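Local structure of aldehyde dehydrogenase (Trypanosoma brucei, 5MYP) at residues N48-N53 with L166-Y170; L80-V84 with Q136-G140. The protein probably oxidises aldehydes to carboxylic acids with NAD+ as the electron acceptor, as a glycosomal member of the aldehyde dehydrogenase family. All coordinates share one frame. Residue numbers count along the deposited sequence, not the author numbering.

Contact 1: residues N48-N53 with L166-Y170; sequences NLVEEN and LLPKY
In the Rossmann-like, NAD-binding part of the aldehyde dehydrogenase fold, the last turn of helix 36-52 packs on residues 166-170 of helix 157-170, which leads towards strand 176-178 of the mixed sheet. The short axes approach to 10.2 Å and cross at 127°; the closest CA pair is L49 with Y170, 6.3 Å apart. N48 to E52 are helical, E52 N bonding N48 O at 2.8 Å. Segment 166-170 is helical but kinked: N of P168 and K169 lack bonds to the turn before, while K169 N bonds L166 O (3.0 Å) and Y170 N bonds L167 O (2.9 Å). N48 brings its backbone C within 3.7 Å of Y170 CE2, while its amide end leads away. Y170 (m, chi2 86°) lies face-on to L49 CA, 3.7 Å from the ring centroid and 5° off the normal, a CH-pi contact. The L49 side chain (t, p) fills the apolar gap, CD1 3.7 Å from Y170 CD1 and 3.5 Å from L166 CB, CD2 3.5 Å from L167 CD1; L167 continues inward onto V176 and I178. V50 faces away, onto I77 of helix 69-95. E52, solvent-exposed, has the reach and charge to accept a 2.7 Å hydrogen bond at OE1 from Y170 OH. The helix gives out at N53, whose short amide side chain (chi1 m) folds back so that ND2 donates to L49 O at 2.8 Å. N53 CG also lies 3.5 Å from L166 CD1. The same ND2 donates to Y170 OH at 3.0 Å, and a water bonds both N53 OD1, at 2.8 Å, and Y170 OH, at 3.2 Å.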
ATOM      1  N   ASN A  48       4.277   6.608 -29.541  1.00 17.28           N
ATOM      2  CA  ASN A  48       5.120   6.663 -30.746  1.00 17.66           C
ATOM      3  C   ASN A  48       6.338   5.738 -30.630  1.00 17.55           C
ATOM      4  O   ASN A  48       6.688   5.066 -31.598  1.00 17.35           O
ATOM      5  CB  ASN A  48       5.575   8.099 -31.057  1.00 18.16           C
ATOM      6  CG  ASN A  48       4.420   9.040 -31.385  1.00 18.76           C
ATOM      7  OD1 ASN A  48       4.574  10.267 -31.327  1.00 19.33           O
ATOM      8  ND2 ASN A  48       3.263   8.481 -31.728  1.00 18.86           N
ATOM      9  N   LEU A  49       6.967   5.697 -29.454  1.00 17.55           N
ATOM     10  CA  LEU A  49       8.075   4.758 -29.183  1.00 17.64           C
ATOM     11  C   LEU A  49       7.686   3.317 -29.521  1.00 17.57           C
ATOM     12  O   LEU A  49       8.430   2.612 -30.203  1.00 17.17           O
ATOM     13  CB  LEU A  49       8.531   4.849 -27.717  1.00 17.92           C
ATOM     14  CG  LEU A  49       9.467   3.768 -27.152  1.00 18.17           C
ATOM     15  CD1 LEU A  49      10.808   3.787 -27.851  1.00 18.52           C
ATOM     16  CD2 LEU A  49       9.668   3.950 -25.657  1.00 18.34           C
ATOM     17  N   VAL A  50       6.516   2.895 -29.046  1.00 17.70           N
ATOM     18  CA  VAL A  50       6.042   1.527 -29.263  1.00 18.07           C
ATOM     19  C   VAL A  50       5.634   1.314 -30.724  1.00 18.38           C
ATOM     20  O   VAL A  50       6.088   0.359 -31.357  1.00 18.43           O
ATOM     21  CB  VAL A  50       4.884   1.167 -28.306  1.00 18.01           C
ATOM     22  CG1 VAL A  50       4.313  -0.215 -28.630  1.00 18.15           C
ATOM     23  CG2 VAL A  50       5.367   1.211 -26.850  1.00 18.04           C
ATOM     24  N   GLU A  51       4.794   2.205 -31.251  1.00 19.07           N
ATOM     25  CA  GLU A  51       4.238   2.046 -32.605  1.00 19.79           C
ATOM     26  C   GLU A  51       5.270   2.185 -33.730  1.00 19.66           C
ATOM     27  O   GLU A  51       5.266   1.387 -34.667  1.00 19.54           O
ATOM     28  CB  GLU A  51       3.082   3.023 -32.837  1.00 20.61           C
ATOM     29  CG  GLU A  51       1.842   2.702 -32.021  1.00 21.45           C
ATOM     30  CD  GLU A  51       0.643   3.556 -32.408  1.00 22.30           C
ATOM     31  OE1 GLU A  51       0.825   4.723 -32.821  1.00 23.57           O
ATOM     32  OE2 GLU A  51      -0.496   3.060 -32.294  1.00 23.17           O
ATOM     33  N   GLU A  52       6.147   3.182 -33.635  1.00 19.46           N
ATOM     34  CA  GLU A  52       7.178   3.400 -34.663  1.00 19.42           C
ATOM     35  C   GLU A  52       8.246   2.309 -34.684  1.00 19.14           C
ATOM     36  O   GLU A  52       8.878   2.095 -35.717  1.00 19.05           O
ATOM     37  CB  GLU A  52       7.861   4.764 -34.491  1.00 19.67           C
ATOM     38  CG  GLU A  52       6.932   5.948 -34.693  1.00 19.74           C
ATOM     39  CD  GLU A  52       7.592   7.289 -34.430  1.00 19.91           C
ATOM     40  OE1 GLU A  52       8.833   7.367 -34.297  1.00 19.63           O
ATOM     41  OE2 GLU A  52       6.850   8.286 -34.357  1.00 20.67           O
ATOM     42  N   ASN A  53       8.446   1.623 -33.556  1.00 18.57           N
ATOM     43  CA  ASN A  53       9.499   0.613 -33.430  1.00 18.25           C
ATOM     44  C   ASN A  53       8.980  -0.802 -33.119  1.00 17.90           C
ATOM     45  O   ASN A  53       9.732  -1.637 -32.610  1.00 17.35           O
ATOM     46  CB  ASN A  53      10.505   1.074 -32.371  1.00 18.14           C
ATOM     47  CG  ASN A  53      11.025   2.476 -32.640  1.00 18.27           C
ATOM     48  OD1 ASN A  53      11.886   2.669 -33.491  1.00 18.20           O
ATOM     49  ND2 ASN A  53      10.496   3.460 -31.923  1.00 17.92           N
ATOM     50  N   LEU A 166      16.426   3.696 -27.838  1.00 16.83           N
ATOM     51  CA  LEU A 166      15.250   4.410 -28.362  1.00 16.89           C
ATOM     52  C   LEU A 166      14.622   5.404 -27.393  1.00 17.09           C
ATOM     53  O   LEU A 166      14.196   6.469 -27.816  1.00 16.51           O
ATOM     54  CB  LEU A 166      14.175   3.423 -28.828  1.00 16.81           C
ATOM     55  CG  LEU A 166      14.487   2.595 -30.073  1.00 16.84           C
ATOM     56  CD1 LEU A 166      13.398   1.557 -30.274  1.00 16.94           C
ATOM     57  CD2 LEU A 166      14.616   3.470 -31.310  1.00 17.05           C
ATOM     58  N   LEU A 167      14.561   5.058 -26.107  1.00 17.63           N
ATOM     59  CA  LEU A 167      13.776   5.835 -25.135  1.00 18.13           C
ATOM     60  C   LEU A 167      14.136   7.336 -25.066  1.00 17.95           C
ATOM     61  O   LEU A 167      13.226   8.172 -25.096  1.00 17.28           O
ATOM     62  CB  LEU A 167      13.820   5.184 -23.738  1.00 18.69           C
ATOM     63  CG  LEU A 167      12.891   5.732 -22.649  1.00 19.39           C
ATOM     64  CD1 LEU A 167      11.436   5.581 -23.055  1.00 19.51           C
ATOM     65  CD2 LEU A 167      13.177   5.020 -21.334  1.00 19.84           C
ATOM     66  N   PRO A 168      15.448   7.683 -25.016  1.00 18.14           N
ATOM     67  CA  PRO A 168      15.843   9.105 -25.020  1.00 18.27           C
ATOM     68  C   PRO A 168      15.349   9.923 -26.223  1.00 18.11           C
ATOM     69  O   PRO A 168      15.174  11.131 -26.104  1.00 18.27           O
ATOM     70  CB  PRO A 168      17.375   9.054 -25.009  1.00 18.41           C
ATOM     71  CG  PRO A 168      17.701   7.731 -24.433  1.00 18.56           C
ATOM     72  CD  PRO A 168      16.627   6.806 -24.929  1.00 18.35           C
ATOM     73  N   LYS A 169      15.128   9.271 -27.360  1.00 17.97           N
ATOM     74  CA  LYS A 169      14.583   9.945 -28.545  1.00 17.97           C
ATOM     75  C   LYS A 169      13.100  10.319 -28.412  1.00 17.50           C
ATOM     76  O   LYS A 169      12.623  11.179 -29.148  1.00 17.45           O
ATOM     77  CB  LYS A 169      14.872   9.106 -29.798  1.00 18.56           C
ATOM     78  CG  LYS A 169      16.382   8.989 -30.024  1.00 19.01           C
ATOM     79  CD  LYS A 169      16.766   8.421 -31.379  1.00 19.42           C
ATOM     80  CE  LYS A 169      16.465   6.940 -31.483  1.00 19.61           C
ATOM     81  NZ  LYS A 169      17.071   6.375 -32.727  1.00 19.89           N
ATOM     82  N   TYR A 170      12.390   9.694 -27.469  1.00 16.61           N
ATOM     83  CA  TYR A 170      10.975   9.983 -27.215  1.00 16.22           C
ATOM     84  C   TYR A 170      10.679  10.695 -25.887  1.00 15.92           C
ATOM     85  O   TYR A 170       9.756  11.511 -25.827  1.00 15.65           O
ATOM     86  CB  TYR A 170      10.153   8.698 -27.334  1.00 16.07           C
ATOM     87  CG  TYR A 170      10.246   8.091 -28.714  1.00 15.93           C
ATOM     88  CD1 TYR A 170      11.281   7.225 -29.036  1.00 15.88           C
ATOM     89  CD2 TYR A 170       9.314   8.399 -29.707  1.00 15.98           C
ATOM     90  CE1 TYR A 170      11.389   6.665 -30.301  1.00 15.73           C
ATOM     91  CE2 TYR A 170       9.409   7.842 -30.976  1.00 15.77           C
ATOM     92  CZ  TYR A 170      10.449   6.977 -31.270  1.00 15.83           C
ATOM     93  OH  TYR A 170      10.554   6.407 -32.519  1.00 15.79           O
TER
HETATM   94  O   HOH W   1      12.903   5.168 -34.362  1.00 27.68           O

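Contact 2: residues L80-V84 with Q136-G140; sequences LRNEV and QPLLG
This is a buried side-by-side packing of segments 80-84 and 136-140, from helices 69-95 and 132-143, the latter following strand 110-124 and leading into strand 147-151 as the helix of a beta-alpha-beta crossover. Both segments are helical, 136-140 with a kink at P137, whose N, lacking a hydrogen, makes no bond to the turn before. Their axes run nearly parallel, 7° apart in direction and 10.1 Å apart in space, with L80 CA 6.3 Å from Q136 CA and V84 CA 6.8 Å from L139 CA. L139 (m, t) points into the gap, and its CD1 reaches V84 CG2 at 3.5 Å and L80 CD2 at 4.2 Å; branched aliphatic side chains suit this buried apolar gap. L80 CD2 also lies 3.6 Å from Q136 N. Beside this patch, E83 (t, p) accepts a hydrogen bond at OE1 from Q136 NE2, 3.1 Å. Its OE2 takes one from G446 N and another from a water, 2.6 Å away, which also donates to Q136 O at 2.6 Å. Three donors thus solvate a buried carboxylate, and through them E83 links both helices to G446.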
ATOM      1  N   LEU A  80       0.255  -2.667 -24.351  1.00 18.20           N
ATOM      2  CA  LEU A  80       0.918  -1.372 -24.162  1.00 18.61           C
ATOM      3  C   LEU A  80       0.200  -0.238 -24.895  1.00 19.30           C
ATOM      4  O   LEU A  80       0.013   0.835 -24.330  1.00 18.67           O
ATOM      5  CB  LEU A  80       2.390  -1.430 -24.588  1.00 18.49           C
ATOM      6  CG  LEU A  80       3.339  -2.134 -23.613  1.00 18.39           C
ATOM      7  CD1 LEU A  80       4.714  -2.261 -24.237  1.00 18.43           C
ATOM      8  CD2 LEU A  80       3.419  -1.405 -22.276  1.00 18.51           C
ATOM      9  N   ARG A  81      -0.195  -0.481 -26.144  1.00 20.39           N
ATOM     10  CA  ARG A  81      -0.954   0.506 -26.923  1.00 21.70           C
ATOM     11  C   ARG A  81      -2.266   0.869 -26.231  1.00 20.93           C
ATOM     12  O   ARG A  81      -2.589   2.051 -26.087  1.00 20.72           O
ATOM     13  CB  ARG A  81      -1.237  -0.014 -28.338  1.00 23.50           C
ATOM     14  CG  ARG A  81      -1.799   1.033 -29.278  1.00 25.26           C
ATOM     15  CD  ARG A  81      -2.179   0.427 -30.610  1.00 27.27           C
ATOM     16  NE  ARG A  81      -3.446  -0.300 -30.518  1.00 28.95           N
ATOM     17  CZ  ARG A  81      -3.941  -1.101 -31.463  1.00 30.62           C
ATOM     18  NH1 ARG A  81      -3.280  -1.319 -32.603  1.00 31.39           N
ATOM     19  NH2 ARG A  81      -5.113  -1.704 -31.262  1.00 31.32           N
ATOM     20  N   ASN A  82      -3.000  -0.148 -25.787  1.00 20.60           N
ATOM     21  CA  ASN A  82      -4.261   0.056 -25.066  1.00 20.67           C
ATOM     22  C   ASN A  82      -4.062   0.801 -23.746  1.00 19.91           C
ATOM     23  O   ASN A  82      -4.896   1.623 -23.374  1.00 18.86           O
ATOM     24  CB  ASN A  82      -4.968  -1.281 -24.806  1.00 21.69           C
ATOM     25  CG  ASN A  82      -5.420  -1.970 -26.089  1.00 22.64           C
ATOM     26  OD1 ASN A  82      -5.583  -1.336 -27.133  1.00 23.45           O
ATOM     27  ND2 ASN A  82      -5.614  -3.280 -26.011  1.00 23.61           N
ATOM     28  N   GLU A  83      -2.962   0.512 -23.050  1.00 19.24           N
ATOM     29  CA  GLU A  83      -2.628   1.199 -21.793  1.00 19.41           C
ATOM     30  C   GLU A  83      -2.395   2.694 -22.009  1.00 18.99           C
ATOM     31  O   GLU A  83      -2.909   3.510 -21.247  1.00 18.55           O
ATOM     32  CB  GLU A  83      -1.387   0.574 -21.141  1.00 19.89           C
ATOM     33  CG  GLU A  83      -1.092   1.057 -19.723  1.00 20.33           C
ATOM     34  CD  GLU A  83      -2.061   0.527 -18.680  1.00 20.97           C
ATOM     35  OE1 GLU A  83      -2.843  -0.408 -18.968  1.00 22.41           O
ATOM     36  OE2 GLU A  83      -2.031   1.041 -17.543  1.00 21.04           O
ATOM     37  N   VAL A  84      -1.633   3.050 -23.042  1.00 19.24           N
ATOM     38  CA  VAL A  84      -1.379   4.465 -23.342  1.00 20.04           C
ATOM     39  C   VAL A  84      -2.684   5.180 -23.688  1.00 20.35           C
ATOM     40  O   VAL A  84      -2.953   6.263 -23.159  1.00 19.83           O
ATOM     41  CB  VAL A  84      -0.379   4.691 -24.501  1.00 20.18           C
ATOM     42  CG1 VAL A  84      -0.230   6.190 -24.768  1.00 20.54           C
ATOM     43  CG2 VAL A  84       0.985   4.102 -24.187  1.00 20.53           C
ATOM     44  N   GLN A 136       4.731  -0.733 -19.015  1.00 14.70           N
ATOM     45  CA  GLN A 136       3.369  -0.609 -18.460  1.00 14.53           C
ATOM     46  C   GLN A 136       3.355   0.118 -17.103  1.00 13.90           C
ATOM     47  O   GLN A 136       2.561   1.042 -16.931  1.00 13.86           O
ATOM     48  CB  GLN A 136       2.628  -1.958 -18.406  1.00 14.98           C
ATOM     49  CG  GLN A 136       1.157  -1.825 -18.032  1.00 15.45           C
ATOM     50  CD  GLN A 136       0.331  -3.062 -18.331  1.00 15.75           C
ATOM     51  OE1 GLN A 136       0.830  -4.182 -18.318  1.00 16.73           O
ATOM     52  NE2 GLN A 136      -0.962  -2.868 -18.510  1.00 16.36           N
ATOM     53  N   PRO A 137       4.246  -0.261 -16.157  1.00 13.16           N
ATOM     54  CA  PRO A 137       4.363   0.526 -14.915  1.00 12.91           C
ATOM     55  C   PRO A 137       4.809   1.975 -15.144  1.00 12.45           C
ATOM     56  O   PRO A 137       4.267   2.885 -14.522  1.00 12.38           O
ATOM     57  CB  PRO A 137       5.432  -0.228 -14.105  1.00 12.92           C
ATOM     58  CG  PRO A 137       5.469  -1.596 -14.682  1.00 13.02           C
ATOM     59  CD  PRO A 137       5.120  -1.447 -16.129  1.00 13.15           C
ATOM     60  N   LEU A 138       5.792   2.171 -16.024  1.00 12.06           N
ATOM     61  CA  LEU A 138       6.294   3.509 -16.350  1.00 11.79           C
ATOM     62  C   LEU A 138       5.182   4.442 -16.844  1.00 11.70           C
ATOM     63  O   LEU A 138       5.076   5.574 -16.378  1.00 11.51           O
ATOM     64  CB  LEU A 138       7.412   3.429 -17.396  1.00 11.75           C
ATOM     65  CG  LEU A 138       8.025   4.755 -17.858  1.00 11.72           C
ATOM     66  CD1 LEU A 138       8.671   5.490 -16.687  1.00 11.74           C
ATOM     67  CD2 LEU A 138       9.023   4.514 -18.978  1.00 11.67           C
ATOM     68  N   LEU A 139       4.362   3.961 -17.779  1.00 11.67           N
ATOM     69  CA  LEU A 139       3.248   4.758 -18.317  1.00 11.78           C
ATOM     70  C   LEU A 139       2.349   5.283 -17.197  1.00 11.54           C
ATOM     71  O   LEU A 139       1.999   6.464 -17.175  1.00 11.36           O
ATOM     72  CB  LEU A 139       2.419   3.939 -19.308  1.00 12.20           C
ATOM     73  CG  LEU A 139       3.087   3.609 -20.641  1.00 12.46           C
ATOM     74  CD1 LEU A 139       2.313   2.520 -21.365  1.00 12.69           C
ATOM     75  CD2 LEU A 139       3.213   4.858 -21.499  1.00 12.80           C
ATOM     76  N   GLY A 140       2.010   4.397 -16.263  1.00 11.13           N
ATOM     77  CA  GLY A 140       1.231   4.760 -15.085  1.00 10.96           C
ATOM     78  C   GLY A 140       1.891   5.800 -14.192  1.00 10.63           C
ATOM     79  O   GLY A 140       1.238   6.740 -13.749  1.00 10.44           O
TER
HETATM   80  O   HOH W   2       0.155   1.618 -16.173  1.00 12.47           O

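How the contacts relate
Both segments of contact 2 fall in the chain between the two segments of contact 1, and the contact centres lie 13 Å apart. Helix 36-52 connects them: contact 1 uses its last turn, while its L43, L46 and L47 pack on L139 and V84 of contact 2. The two also touch directly, E51 OE2 packing 3.6 Å from the aliphatic R81 CD, near the second subunit, whose K490 packs on E51. Contact 1 is peripheral, its centre about 23 Å from that of the chain, and away from the predicted active-site residues E223 and C259. The centre of contact 2 is about 13 Å from the chain centre, with the Q136 side chain about 9 Å from that of E223 and about 12 Å from that of C259.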